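Local coordinates for protein dextranase (Pseudarthrobacter oxydans, PDB 6NZS) that catalyses the endohydrolysis of alpha-1,6-glucosidic linkages in dextran, as a family 49 glycoside hydrolase, at residues D73-S78 with S363-T368. Residues are numbered along the deposited sequence; the frame is centred on the assembly and turned at random.
Sequences DGAEFS and SWYWQT
Gly74 sets its CA over one face of the Trp366 indole, 3.4 Å from CE2, in a CH-pi contact. A side chain at Gly74 would run into Trp366 CG, and at the positive phi of Gly74 (91°) a CB would also press on the carbonyl O of Asp73. Beside it, Trp366 N donates to Asp73 O (2.8 Å, 159° at the hydrogen), the one hydrogen bond between the segments. The Asp73 carboxylate suits two tasks: OD1 accepts from Ala75 N in an Asx turn, while OD2, hydrogen-bonded to Tyr69 OH and salt-bridged to Arg61 NE, lies at the edge of the Tyr365 ring, 3.5 Å from CE1, carboxylate and ring planes 67° apart. Ala75 is small enough to fit near Trp364, its CB 4.1 Å from Trp364 CB. Next to it, small Ser78 fits its CB 3.5 Å from Trp364 CE3, while OG, between backbone N and carbonyl carbon, hydrogen-bonds to Ala75 O. Packing loosens toward partly exposed Glu76, which does not touch 363-368; its OE2 accepts from Asp73 N and pairs with Lys66, its OE1 from Gly74 N. An alanine replacing Trp366 would probably leave a gap over Gly74 CA, the backbone bond remaining. The contact seats the loop entering helix 76-81 of the N-terminal Ig-like domain on the solenoid loop between strands 351-361 and 371-372.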
# COMPACT_ATOMS: atom_id res chain seq x y z
N ASP A 73 -15.06 -1.98 -11.66
CA ASP A 73 -14.01 -2.67 -10.95
C ASP A 73 -13.09 -1.74 -10.17
O ASP A 73 -12.13 -2.22 -9.56
CB ASP A 73 -13.20 -3.59 -11.89
CG ASP A 73 -12.55 -2.84 -13.04
OD1 ASP A 73 -12.35 -1.61 -12.95
OD2 ASP A 73 -12.23 -3.50 -14.06
N GLY A 74 -13.36 -0.43 -10.16
CA GLY A 74 -12.55 0.52 -9.44
C GLY A 74 -11.42 1.14 -10.23
O GLY A 74 -10.85 2.14 -9.78
N ALA A 75 -11.10 0.59 -11.40
CA ALA A 75 -10.05 1.14 -12.25
C ALA A 75 -10.58 2.09 -13.31
O ALA A 75 -9.81 2.49 -14.19
CB ALA A 75 -9.26 0.00 -12.91
N GLU A 76 -11.85 2.47 -13.23
CA GLU A 76 -12.45 3.28 -14.30
C GLU A 76 -11.75 4.62 -14.44
O GLU A 76 -11.33 5.00 -15.54
CB GLU A 76 -13.95 3.45 -14.05
CG GLU A 76 -14.78 2.22 -14.40
CD GLU A 76 -14.67 1.10 -13.37
OE1 GLU A 76 -14.36 1.38 -12.19
OE2 GLU A 76 -14.91 -0.06 -13.75
N PHE A 77 -11.64 5.39 -13.35
CA PHE A 77 -11.02 6.71 -13.47
C PHE A 77 -9.56 6.60 -13.89
O PHE A 77 -9.11 7.31 -14.79
CB PHE A 77 -11.10 7.50 -12.16
CG PHE A 77 -10.34 8.81 -12.23
CD1 PHE A 77 -10.80 9.84 -13.04
CD2 PHE A 77 -9.16 9.00 -11.52
CE1 PHE A 77 -10.12 11.04 -13.13
CE2 PHE A 77 -8.47 10.21 -11.61
CZ PHE A 77 -8.95 11.23 -12.41
N SER A 78 -8.81 5.71 -13.24
CA SER A 78 -7.39 5.61 -13.57
C SER A 78 -7.18 5.23 -15.03
O SER A 78 -6.32 5.79 -15.71
CB SER A 78 -6.71 4.61 -12.64
OG SER A 78 -7.21 3.31 -12.81
N SER A 363 -2.03 -0.79 -7.78
CA SER A 363 -3.26 -1.32 -7.18
C SER A 363 -4.48 -0.58 -7.73
O SER A 363 -5.17 0.18 -7.05
CB SER A 363 -3.17 -1.23 -5.66
OG SER A 363 -2.15 -2.07 -5.16
N TRP A 364 -4.76 -0.85 -9.01
CA TRP A 364 -5.78 -0.08 -9.72
C TRP A 364 -7.20 -0.52 -9.38
O TRP A 364 -8.10 0.32 -9.27
CB TRP A 364 -5.55 -0.19 -11.23
CG TRP A 364 -4.16 0.17 -11.63
CD1 TRP A 364 -3.17 -0.69 -12.04
CD2 TRP A 364 -3.59 1.49 -11.66
NE1 TRP A 364 -2.02 0.02 -12.33
CE2 TRP A 364 -2.25 1.35 -12.11
CE3 TRP A 364 -4.08 2.76 -11.37
CZ2 TRP A 364 -1.40 2.45 -12.26
CZ3 TRP A 364 -3.23 3.86 -11.52
CH2 TRP A 364 -1.90 3.69 -11.96
N TYR A 365 -7.43 -1.83 -9.24
CA TYR A 365 -8.77 -2.34 -8.98
C TYR A 365 -9.18 -2.05 -7.53
O TYR A 365 -8.33 -1.92 -6.64
CB TYR A 365 -8.77 -3.87 -9.15
CG TYR A 365 -8.52 -4.38 -10.55
CD1 TYR A 365 -9.30 -3.94 -11.63
CD2 TYR A 365 -7.51 -5.30 -10.80
CE1 TYR A 365 -9.07 -4.42 -12.91
CE2 TYR A 365 -7.27 -5.79 -12.08
CZ TYR A 365 -8.05 -5.34 -13.13
OH TYR A 365 -7.82 -5.82 -14.40
N TRP A 366 -10.49 -1.99 -7.30
CA TRP A 366 -11.00 -2.12 -5.94
C TRP A 366 -10.54 -3.46 -5.36
O TRP A 366 -10.12 -4.37 -6.07
CB TRP A 366 -12.53 -2.14 -5.94
CG TRP A 366 -13.17 -0.82 -6.20
CD1 TRP A 366 -12.65 0.41 -5.94
CD2 TRP A 366 -14.46 -0.60 -6.79
NE1 TRP A 366 -13.54 1.39 -6.32
CE2 TRP A 366 -14.66 0.80 -6.84
CE3 TRP A 366 -15.47 -1.44 -7.27
CZ2 TRP A 366 -15.83 1.37 -7.37
CZ3 TRP A 366 -16.63 -0.86 -7.79
CH2 TRP A 366 -16.79 0.53 -7.83
N GLN A 367 -10.65 -3.57 -4.03
CA GLN A 367 -10.36 -4.80 -3.31
C GLN A 367 -8.89 -5.19 -3.40
O GLN A 367 -8.53 -6.36 -3.18
CB GLN A 367 -11.29 -5.96 -3.72
CG GLN A 367 -12.76 -5.55 -3.71
CD GLN A 367 -13.70 -6.71 -3.98
OE1 GLN A 367 -14.07 -6.97 -5.12
NE2 GLN A 367 -14.08 -7.42 -2.92
N THR A 368 -8.02 -4.23 -3.69
CA THR A 368 -6.57 -4.45 -3.68
C THR A 368 -6.01 -4.07 -2.31
O THR A 368 -5.11 -3.25 -2.18
CB THR A 368 -5.91 -3.70 -4.82
OG1 THR A 368 -6.36 -2.34 -4.84
CG2 THR A 368 -6.27 -4.37 -6.14